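Local coordinates for galacto-N-biose/lacto-N-biose I transporter substrate-binding protein (Bifidobacterium longum, PDB 2Z8D) that probably captures the disaccharides galacto-N-biose and lacto-N-biose as the extracellular solute-binding component of an ABC transporter, at residues S172-E177 and I245-A250; D176-M181 and K373-A378; N228-P233 and P255-S260. All coordinates share one frame; numbering follows the deposited sequence.

Interaction 1 of 3, residues S172-E177 and I245-A250; sequences SYQPDE and IGTVAA. With NAG (2-acetamido-2-deoxy-beta-D-glucopyranose), chain C.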
loop_
_atom_site.group_PDB
_atom_site.type_symbol
_atom_site.label_atom_id
_atom_site.label_comp_id
_atom_site.label_asym_id
_atom_site.label_seq_id
_atom_site.Cartn_x
_atom_site.Cartn_y
_atom_site.Cartn_z
ATOM N N SER A 172 -0.936 1.017 16.890
ATOM C CA SER A 172 0.040 -0.053 16.708
ATOM C C SER A 172 1.333 0.479 16.107
ATOM O O SER A 172 1.340 1.463 15.322
ATOM C CB SER A 172 -0.499 -1.219 15.868
ATOM O OG SER A 172 -0.849 -0.758 14.556
ATOM N N TYR A 173 2.418 -0.135 16.555
ATOM C CA TYR A 173 3.717 -0.072 15.939
ATOM C C TYR A 173 3.958 -1.384 15.231
ATOM O O TYR A 173 4.012 -2.442 15.875
ATOM C CB TYR A 173 4.773 0.063 17.011
ATOM C CG TYR A 173 6.193 0.184 16.513
ATOM C CD1 TYR A 173 6.628 1.355 15.894
ATOM C CD2 TYR A 173 7.117 -0.841 16.723
ATOM C CE1 TYR A 173 7.926 1.491 15.447
ATOM C CE2 TYR A 173 8.440 -0.710 16.300
ATOM C CZ TYR A 173 8.834 0.479 15.653
ATOM O OH TYR A 173 10.151 0.697 15.227
ATOM N N GLN A 174 4.102 -1.307 13.916
ATOM C CA GLN A 174 4.126 -2.522 13.069
ATOM C C GLN A 174 5.519 -2.666 12.440
ATOM O O GLN A 174 5.820 -2.053 11.382
ATOM C CB GLN A 174 3.023 -2.445 11.988
ATOM C CG GLN A 174 1.617 -2.240 12.541
ATOM C CD GLN A 174 0.611 -2.075 11.443
ATOM O OE1 GLN A 174 0.899 -2.393 10.293
ATOM N NE2 GLN A 174 -0.602 -1.664 11.796
ATOM N N PRO A 175 6.433 -3.384 13.131
ATOM C CA PRO A 175 7.796 -3.320 12.596
ATOM C C PRO A 175 7.989 -3.992 11.247
ATOM O O PRO A 175 8.832 -3.503 10.476
ATOM C CB PRO A 175 8.660 -3.973 13.689
ATOM C CG PRO A 175 7.691 -4.825 14.479
ATOM C CD PRO A 175 6.343 -4.171 14.378
ATOM N N ASP A 176 7.223 -5.054 10.970
ATOM C CA ASP A 176 7.214 -5.748 9.661
ATOM C C ASP A 176 6.640 -4.892 8.494
ATOM O O ASP A 176 6.704 -5.298 7.337
ATOM C CB ASP A 176 6.464 -7.067 9.713
ATOM C CG ASP A 176 5.002 -6.922 10.149
ATOM O OD1 ASP A 176 4.629 -5.887 10.728
ATOM O OD2 ASP A 176 4.226 -7.866 9.956
ATOM N N GLU A 177 6.108 -3.716 8.831
ATOM C CA GLU A 177 5.536 -2.801 7.839
ATOM C C GLU A 177 6.180 -1.412 7.844
ATOM O O GLU A 177 5.654 -0.532 7.195
ATOM C CB GLU A 177 3.991 -2.686 8.054
ATOM C CG GLU A 177 3.178 -3.883 7.460
ATOM C CD GLU A 177 3.270 -3.965 5.939
ATOM O OE1 GLU A 177 3.287 -2.879 5.286
ATOM O OE2 GLU A 177 3.369 -5.095 5.389
ATOM N N ILE A 245 -7.701 -0.820 19.881
ATOM C CA ILE A 245 -8.916 -0.062 19.551
ATOM C C ILE A 245 -8.663 1.171 18.608
ATOM O O ILE A 245 -9.603 1.890 18.243
ATOM C CB ILE A 245 -9.631 0.397 20.831
ATOM C CG1 ILE A 245 -8.705 1.237 21.733
ATOM C CG2 ILE A 245 -10.198 -0.908 21.553
ATOM C CD1 ILE A 245 -9.402 2.127 22.712
ATOM N N GLY A 246 -7.427 1.335 18.182
ATOM C CA GLY A 246 -7.097 2.344 17.160
ATOM C C GLY A 246 -5.777 2.012 16.499
ATOM O O GLY A 246 -4.860 1.511 17.157
ATOM N N THR A 247 -5.673 2.286 15.196
ATOM C CA THR A 247 -4.399 2.191 14.472
ATOM C C THR A 247 -4.418 2.979 13.128
ATOM O O THR A 247 -5.481 3.185 12.532
ATOM C CB THR A 247 -3.968 0.699 14.238
ATOM O OG1 THR A 247 -2.673 0.669 13.656
ATOM C CG2 THR A 247 -4.951 -0.058 13.374
ATOM N N VAL A 248 -3.233 3.406 12.693
ATOM C CA VAL A 248 -3.015 3.826 11.318
ATOM C C VAL A 248 -3.229 2.530 10.513
ATOM O O VAL A 248 -2.962 1.448 11.035
ATOM C CB VAL A 248 -1.580 4.358 11.101
ATOM C CG1 VAL A 248 -1.216 4.552 9.584
ATOM C CG2 VAL A 248 -1.365 5.713 11.908
ATOM N N ALA A 249 -3.847 2.656 9.338
ATOM C CA ALA A 249 -3.957 1.570 8.371
ATOM C C ALA A 249 -3.982 2.162 6.962
ATOM O O ALA A 249 -4.472 3.272 6.748
ATOM C CB ALA A 249 -5.275 0.724 8.607
ATOM N N ALA A 250 -3.485 1.386 6.001
ATOM C CA ALA A 250 -3.665 1.697 4.598
ATOM C C ALA A 250 -5.130 1.467 4.277
ATOM O O ALA A 250 -5.774 0.522 4.799
ATOM C CB ALA A 250 -2.762 0.835 3.703
HETATM C C1 NAG C . 2.026 -5.689 2.595
HETATM C C2 NAG C . 1.773 -5.266 1.143
HETATM C C3 NAG C . 0.274 -5.385 0.818
HETATM C C4 NAG C . -0.279 -6.791 1.170
HETATM C C5 NAG C . 0.177 -7.157 2.605
HETATM C C6 NAG C . -0.262 -8.563 3.065
HETATM C C7 NAG C . 3.000 -3.597 -0.169
HETATM C C8 NAG C . 3.459 -2.163 -0.309
HETATM N N2 NAG C . 2.285 -3.897 0.919
HETATM O O1 NAG C . 3.396 -5.686 2.798
HETATM O O3 NAG C . 0.124 -5.137 -0.571
HETATM O O4 NAG C . -1.671 -6.699 1.153
HETATM O O5 NAG C . 1.597 -7.036 2.685
HETATM O O6 NAG C . 0.233 -9.561 2.171
HETATM O O7 NAG C . 3.290 -4.441 -1.025
HETATM O O HOH W 1 -2.961 -1.292 10.574
#
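The flat amide of Q174 turns its NE2 edge toward T247 and V248, crossing the T247 side chain at about a right angle. S172 OG lies at that edge, 7° out of the amide plane, and takes a nearly straight bond from Q174 NE2 (2.9 Å, 170°). A water 2.7 Å from NE2 donates to V248 O and so joins the loop to the strand across a gap too long for a direct hydrogen bond, Q174 NE2 being 4.0 Å from V248 O. The direct link is S172 OG to T247 OG1, modelled at 2.5 Å, a length so short that its exact value is doubtful. With its hydroxyl anti to the backbone N (chi1 -174°), T247 OG1 donates to V248 O, on a lone pair in the carbonyl plane. S172 N is buried without a partner. At the far end of the loop, E177 OE2 accepts a 2.7 Å hydrogen bond from O1 of the bound NAG. In this bacterial solute-binding protein, the buried polar bridge joins the loop before helix 178-187 to edge strand 246-250 of a three-stranded antiparallel sheet; M181 of that helix packs on Q174 and V248, while F235 of helix 233-240 touches S172 and Q174.

Interaction 2 of 3, residues D176-M181 and K373-A378; sequences DEAGNM and KMNETA. With NAG (2-acetamido-2-deoxy-beta-D-glucopyranose), chain C.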
loop_
_atom_site.group_PDB
_atom_site.type_symbol
_atom_site.label_atom_id
_atom_site.label_comp_id
_atom_site.label_asym_id
_atom_site.label_seq_id
_atom_site.Cartn_x
_atom_site.Cartn_y
_atom_site.Cartn_z
ATOM N N ASP A 176 7.223 -5.054 10.970
ATOM C CA ASP A 176 7.214 -5.748 9.661
ATOM C C ASP A 176 6.640 -4.892 8.494
ATOM O O ASP A 176 6.704 -5.298 7.337
ATOM C CB ASP A 176 6.464 -7.067 9.713
ATOM C CG ASP A 176 5.002 -6.922 10.149
ATOM O OD1 ASP A 176 4.629 -5.887 10.728
ATOM O OD2 ASP A 176 4.226 -7.866 9.956
ATOM N N GLU A 177 6.108 -3.716 8.831
ATOM C CA GLU A 177 5.536 -2.801 7.839
ATOM C C GLU A 177 6.180 -1.412 7.844
ATOM O O GLU A 177 5.654 -0.532 7.195
ATOM C CB GLU A 177 3.991 -2.686 8.054
ATOM C CG GLU A 177 3.178 -3.883 7.460
ATOM C CD GLU A 177 3.270 -3.965 5.939
ATOM O OE1 GLU A 177 3.287 -2.879 5.286
ATOM O OE2 GLU A 177 3.369 -5.095 5.389
ATOM N N ALA A 178 7.317 -1.211 8.533
ATOM C CA ALA A 178 7.913 0.123 8.639
ATOM C C ALA A 178 8.290 0.657 7.248
ATOM O O ALA A 178 8.227 1.868 6.991
ATOM C CB ALA A 178 9.171 0.096 9.553
ATOM N N GLY A 179 8.722 -0.246 6.382
ATOM C CA GLY A 179 9.233 0.131 5.053
ATOM C C GLY A 179 8.098 0.692 4.194
ATOM O O GLY A 179 8.313 1.583 3.358
ATOM N N ASN A 180 6.880 0.243 4.451
ATOM C CA ASN A 180 5.735 0.677 3.619
ATOM C C ASN A 180 4.927 1.738 4.330
ATOM O O ASN A 180 4.631 2.790 3.768
ATOM C CB ASN A 180 4.880 -0.512 3.257
ATOM C CG ASN A 180 5.672 -1.608 2.578
ATOM O OD1 ASN A 180 6.544 -1.333 1.782
ATOM N ND2 ASN A 180 5.353 -2.859 2.893
ATOM N N MET A 181 4.586 1.475 5.592
ATOM C CA MET A 181 3.787 2.416 6.370
ATOM C C MET A 181 4.573 3.596 6.896
ATOM O O MET A 181 4.133 4.739 6.787
ATOM C CB MET A 181 3.059 1.684 7.530
ATOM C CG MET A 181 2.255 2.604 8.453
ATOM S SD MET A 181 1.481 1.639 9.802
ATOM C CE MET A 181 0.066 0.950 8.931
ATOM N N LYS A 373 15.510 -2.984 5.166
ATOM C CA LYS A 373 16.346 -2.428 6.238
ATOM C C LYS A 373 15.465 -1.699 7.265
ATOM O O LYS A 373 15.661 -1.841 8.477
ATOM C CB LYS A 373 17.398 -1.452 5.677
ATOM C CG LYS A 373 18.453 -1.028 6.691
ATOM C CD LYS A 373 19.333 -2.227 7.047
ATOM C CE LYS A 373 20.164 -1.944 8.265
ATOM N NZ LYS A 373 21.230 -2.981 8.401
ATOM N N MET A 374 14.493 -0.918 6.783
ATOM C CA MET A 374 13.656 -0.134 7.696
ATOM C C MET A 374 12.888 -1.080 8.611
ATOM O O MET A 374 12.663 -0.766 9.799
ATOM C CB MET A 374 12.683 0.757 6.908
ATOM C CG MET A 374 13.335 2.055 6.366
ATOM S SD MET A 374 12.121 2.895 5.308
ATOM C CE MET A 374 11.126 3.679 6.556
ATOM N N ASN A 375 12.513 -2.238 8.074
ATOM C CA ASN A 375 11.776 -3.250 8.841
ATOM C C ASN A 375 12.673 -3.865 9.937
ATOM O O ASN A 375 12.227 -4.183 11.051
ATOM C CB ASN A 375 11.225 -4.348 7.941
ATOM C CG ASN A 375 10.051 -3.877 7.043
ATOM O OD1 ASN A 375 9.496 -2.801 7.239
ATOM N ND2 ASN A 375 9.691 -4.700 6.063
ATOM N N GLU A 376 13.946 -4.017 9.598
ATOM C CA GLU A 376 14.943 -4.543 10.502
ATOM C C GLU A 376 15.236 -3.534 11.624
ATOM O O GLU A 376 15.130 -3.855 12.803
ATOM C CB GLU A 376 16.180 -4.884 9.669
ATOM C CG GLU A 376 17.212 -5.774 10.374
ATOM C CD GLU A 376 18.538 -5.767 9.642
ATOM O OE1 GLU A 376 19.215 -4.708 9.589
ATOM O OE2 GLU A 376 18.896 -6.830 9.108
ATOM N N THR A 377 15.585 -2.305 11.272
ATOM C CA THR A 377 15.859 -1.283 12.277
ATOM C C THR A 377 14.616 -1.005 13.143
ATOM O O THR A 377 14.752 -0.818 14.360
ATOM C CB THR A 377 16.454 -0.033 11.614
ATOM O OG1 THR A 377 17.587 -0.431 10.849
ATOM C CG2 THR A 377 16.895 1.016 12.636
ATOM N N ALA A 378 13.408 -1.032 12.544
ATOM C CA ALA A 378 12.131 -0.877 13.309
ATOM C C ALA A 378 11.915 -1.922 14.420
ATOM O O ALA A 378 11.473 -1.596 15.526
ATOM C CB ALA A 378 10.918 -0.924 12.363
HETATM C C1 NAG C . 2.026 -5.689 2.595
HETATM C C2 NAG C . 1.773 -5.266 1.143
HETATM C C3 NAG C . 0.274 -5.385 0.818
HETATM C C4 NAG C . -0.279 -6.791 1.170
HETATM C C5 NAG C . 0.177 -7.157 2.605
HETATM C C6 NAG C . -0.262 -8.563 3.065
HETATM C C7 NAG C . 3.000 -3.597 -0.169
HETATM C C8 NAG C . 3.459 -2.163 -0.309
HETATM N N2 NAG C . 2.285 -3.897 0.919
HETATM O O1 NAG C . 3.396 -5.686 2.798
HETATM O O3 NAG C . 0.124 -5.137 -0.571
HETATM O O4 NAG C . -1.671 -6.699 1.153
HETATM O O5 NAG C . 1.597 -7.036 2.685
HETATM O O6 NAG C . 0.233 -9.561 2.171
HETATM O O7 NAG C . 3.290 -4.441 -1.025
#
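Two kinds of interaction, one polar and one apolar, join N375, M374 and A378 of helix 367-380 to the start of helix 178-187. The polar one centres on the N375 amide: with CG beside the backbone N (chi1 -71°), OD1 reaches the first turn and accepts from G179 N at 2.8 Å, with an N-H...O angle of 153° and the donor tilted 25° from the carbonyl plane. OD1 also lies 3.0 Å from A178 N, but the angle there is too poor for a bond, as it is between N375 ND2 and D176 O. The apolar part is compact. A178 CB meets A378 CB at 3.5 Å, tighter than usual for two carbons, and M374 lays its CB and SD along G179 CA while its bent tail puts CE 3.4 Å from A178 O. Within segment 176-181 itself, N180 ND2 donates to E177 OE1 at 3.2 Å, coming from above the carboxylate plane, and N180 CG packs 3.7 Å from C8 of the NAG acetamido group. E177 O accepts from both N180 N and M181 N where the helix starts with a wider pi-type turn. D176 directs its carboxylate to the backbone N atoms of R230 and W231. Small residues let the two helices approach closely, and the single bond from G179 N to N375 OD1 ties helix 367-380 to the same first turn whose E177 and N180 side chains meet the NAG.

Interaction 3 of 3, residues N228-P233 and P255-S260; sequences NPRWDP and PLFMTS. With NAG (2-acetamido-2-deoxy-beta-D-glucopyranose), chain C.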
loop_
_atom_site.group_PDB
_atom_site.type_symbol
_atom_site.label_atom_id
_atom_site.label_comp_id
_atom_site.label_asym_id
_atom_site.label_seq_id
_atom_site.Cartn_x
_atom_site.Cartn_y
_atom_site.Cartn_z
ATOM N N ASN A 228 3.184 -5.949 18.120
ATOM C CA ASN A 228 2.992 -7.163 17.312
ATOM C C ASN A 228 3.157 -6.856 15.818
ATOM O O ASN A 228 2.531 -5.901 15.302
ATOM C CB ASN A 228 1.601 -7.757 17.549
ATOM C CG ASN A 228 1.317 -7.984 18.998
ATOM O OD1 ASN A 228 0.300 -7.542 19.516
ATOM N ND2 ASN A 228 2.260 -8.599 19.682
ATOM N N PRO A 229 3.971 -7.677 15.110
ATOM C CA PRO A 229 4.072 -7.487 13.661
ATOM C C PRO A 229 2.670 -7.645 13.043
ATOM O O PRO A 229 1.883 -8.507 13.451
ATOM C CB PRO A 229 5.004 -8.627 13.216
ATOM C CG PRO A 229 5.799 -8.974 14.495
ATOM C CD PRO A 229 4.762 -8.840 15.571
ATOM N N ARG A 230 2.368 -6.775 12.090
ATOM C CA ARG A 230 1.052 -6.701 11.436
ATOM C C ARG A 230 0.489 -8.042 10.945
ATOM O O ARG A 230 -0.716 -8.303 11.030
ATOM C CB ARG A 230 1.167 -5.748 10.225
ATOM C CG ARG A 230 -0.150 -5.537 9.409
ATOM C CD ARG A 230 -1.286 -5.028 10.269
ATOM N NE ARG A 230 -2.526 -4.894 9.522
ATOM C CZ ARG A 230 -3.419 -5.842 9.279
ATOM N NH1 ARG A 230 -3.239 -7.085 9.707
ATOM N NH2 ARG A 230 -4.511 -5.552 8.559
ATOM N N TRP A 231 1.345 -8.837 10.322
ATOM C CA TRP A 231 0.905 -10.070 9.678
ATOM C C TRP A 231 1.002 -11.272 10.590
ATOM O O TRP A 231 0.772 -12.394 10.147
ATOM C CB TRP A 231 1.642 -10.290 8.337
ATOM C CG TRP A 231 1.525 -9.044 7.527
ATOM C CD1 TRP A 231 2.527 -8.202 7.194
ATOM C CD2 TRP A 231 0.303 -8.442 7.050
ATOM N NE1 TRP A 231 2.025 -7.116 6.507
ATOM C CE2 TRP A 231 0.663 -7.233 6.414
ATOM C CE3 TRP A 231 -1.057 -8.803 7.114
ATOM C CZ2 TRP A 231 -0.286 -6.376 5.836
ATOM C CZ3 TRP A 231 -2.003 -7.974 6.527
ATOM C CH2 TRP A 231 -1.607 -6.760 5.892
ATOM N N ASP A 232 1.363 -11.052 11.852
ATOM C CA ASP A 232 1.395 -12.163 12.811
ATOM C C ASP A 232 0.045 -12.412 13.462
ATOM O O ASP A 232 -0.739 -11.470 13.684
ATOM C CB ASP A 232 2.460 -11.942 13.895
ATOM C CG ASP A 232 3.860 -12.266 13.413
ATOM O OD1 ASP A 232 4.087 -12.275 12.173
ATOM O OD2 ASP A 232 4.749 -12.484 14.273
ATOM N N PRO A 233 -0.228 -13.694 13.803
ATOM C CA PRO A 233 -1.436 -14.036 14.538
ATOM C C PRO A 233 -1.675 -13.146 15.763
ATOM O O PRO A 233 -2.813 -12.896 16.099
ATOM C CB PRO A 233 -1.187 -15.488 14.968
ATOM C CG PRO A 233 -0.261 -16.030 13.889
ATOM C CD PRO A 233 0.586 -14.879 13.450
ATOM N N PRO A 255 -11.176 -4.631 4.419
ATOM C CA PRO A 255 -11.655 -6.035 4.588
ATOM C C PRO A 255 -10.729 -7.017 5.337
ATOM O O PRO A 255 -11.226 -7.962 6.007
ATOM C CB PRO A 255 -11.927 -6.486 3.126
ATOM C CG PRO A 255 -10.950 -5.683 2.304
ATOM C CD PRO A 255 -10.978 -4.293 2.999
ATOM N N LEU A 256 -9.420 -6.862 5.182
ATOM C CA LEU A 256 -8.417 -7.655 5.918
ATOM C C LEU A 256 -8.574 -7.498 7.441
ATOM O O LEU A 256 -8.656 -8.491 8.202
ATOM C CB LEU A 256 -7.008 -7.264 5.464
ATOM C CG LEU A 256 -6.710 -7.064 3.959
ATOM C CD1 LEU A 256 -5.227 -6.812 3.739
ATOM C CD2 LEU A 256 -7.165 -8.344 3.167
ATOM N N PHE A 257 -8.652 -6.230 7.867
ATOM C CA PHE A 257 -8.892 -5.856 9.249
ATOM C C PHE A 257 -10.169 -6.435 9.782
ATOM O O PHE A 257 -10.193 -6.953 10.914
ATOM C CB PHE A 257 -8.978 -4.335 9.380
ATOM C CG PHE A 257 -8.756 -3.833 10.783
ATOM C CD1 PHE A 257 -7.474 -3.716 11.287
ATOM C CD2 PHE A 257 -9.830 -3.493 11.596
ATOM C CE1 PHE A 257 -7.254 -3.242 12.602
ATOM C CE2 PHE A 257 -9.591 -3.005 12.913
ATOM C CZ PHE A 257 -8.308 -2.916 13.397
ATOM N N MET A 258 -11.235 -6.348 8.977
ATOM C CA MET A 258 -12.545 -6.871 9.353
ATOM C C MET A 258 -12.483 -8.384 9.555
ATOM O O MET A 258 -13.026 -8.915 10.543
ATOM C CB MET A 258 -13.580 -6.581 8.250
ATOM C CG MET A 258 -14.032 -5.109 8.149
ATOM S SD MET A 258 -15.122 -4.822 6.744
ATOM C CE MET A 258 -16.251 -6.225 6.915
ATOM N N THR A 259 -11.804 -9.077 8.646
ATOM C CA THR A 259 -11.637 -10.528 8.765
ATOM C C THR A 259 -10.793 -10.851 10.028
ATOM O O THR A 259 -11.223 -11.677 10.861
ATOM C CB THR A 259 -10.969 -11.097 7.536
ATOM O OG1 THR A 259 -11.833 -10.865 6.421
ATOM C CG2 THR A 259 -10.723 -12.631 7.680
ATOM N N SER A 260 -9.645 -10.176 10.158
ATOM C CA SER A 260 -8.725 -10.295 11.319
ATOM C C SER A 260 -9.426 -10.078 12.675
ATOM O O SER A 260 -9.010 -10.693 13.686
ATOM C CB SER A 260 -7.528 -9.330 11.186
ATOM O OG SER A 260 -6.577 -9.805 10.223
HETATM C C1 NAG C . 2.026 -5.689 2.595
HETATM C C2 NAG C . 1.773 -5.266 1.143
HETATM C C3 NAG C . 0.274 -5.385 0.818
HETATM C C4 NAG C . -0.279 -6.791 1.170
HETATM C C5 NAG C . 0.177 -7.157 2.605
HETATM C C6 NAG C . -0.262 -8.563 3.065
HETATM C C7 NAG C . 3.000 -3.597 -0.169
HETATM C C8 NAG C . 3.459 -2.163 -0.309
HETATM N N2 NAG C . 2.285 -3.897 0.919
HETATM O O1 NAG C . 3.396 -5.686 2.798
HETATM O O3 NAG C . 0.124 -5.137 -0.571
HETATM O O4 NAG C . -1.671 -6.699 1.153
HETATM O O5 NAG C . 1.597 -7.036 2.685
HETATM O O6 NAG C . 0.233 -9.561 2.171
HETATM O O7 NAG C . 3.290 -4.441 -1.025
HETATM O O HOH W 2 -5.358 -8.394 8.301
#
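R230 and W231, in a loop with a type I turn from P229 to D232, meet L256, F257 and S260 of helix 254-260 in a partly buried, van der Waals and water-mediated contact beside the sugar site. No direct hydrogen bond crosses it. A water bridges the two sides, accepting from R230 NH1 at 2.9 Å in the guanidinium plane and lying 2.7 Å from S260 OG. R230 NH2 sits 4.4 Å from F257 CD1, at the edge of that ring, and makes a salt bridge with E253 just ahead of the helix. The indole is layered between arginine and ligand: R230 CG lies 3.5 Å above the centre of one W231 face, and NAG C6 lies equally high over the opposite face, offset toward the rim. With NAG C5 3.4 Å from W231 CZ2, this is the CH-pi packing familiar from carbohydrate-binding sites. The arginine chain bends at chi2 (57°), carrying the guanidinium under the six-membered-ring end of the indole, where W231 CZ3 stands 3.5 Å above its plane, offset toward the rim. W231 NE1 is hydrogen-bonded to E177 OE2, and W231 CH2 touches L256 CD1 at 4.2 Å. Behind the contact, F257 packs edge-to-face with F135 of strand 132-137 and W269 of strand 269-273, while in helix 233-240 F235 touches R230 and I239 touches F257 and S260.

Interactions 1 and 2 are buried, interaction 3 only partly so, and each includes a residue at the NAG. Interactions 1 and 2 share D176 and E177, so the loop and the helix start that follows it contact an edge strand in one and helix 367-380 in the other; Y173 OH to A378 O, 2.7 Å, ties them further. E177 OE2 takes hydrogen bonds from both NAG O1 and W231 NE1 and so links all three contacts at the sugar, and helix 254-260 of interaction 3 follows the strand of interaction 1. Chemistry varies with place: a hydroxyl and amide relay in interaction 1, close helix packing with one amide bond in interaction 2, and layered aromatic, guanidinium and water contacts in interaction 3.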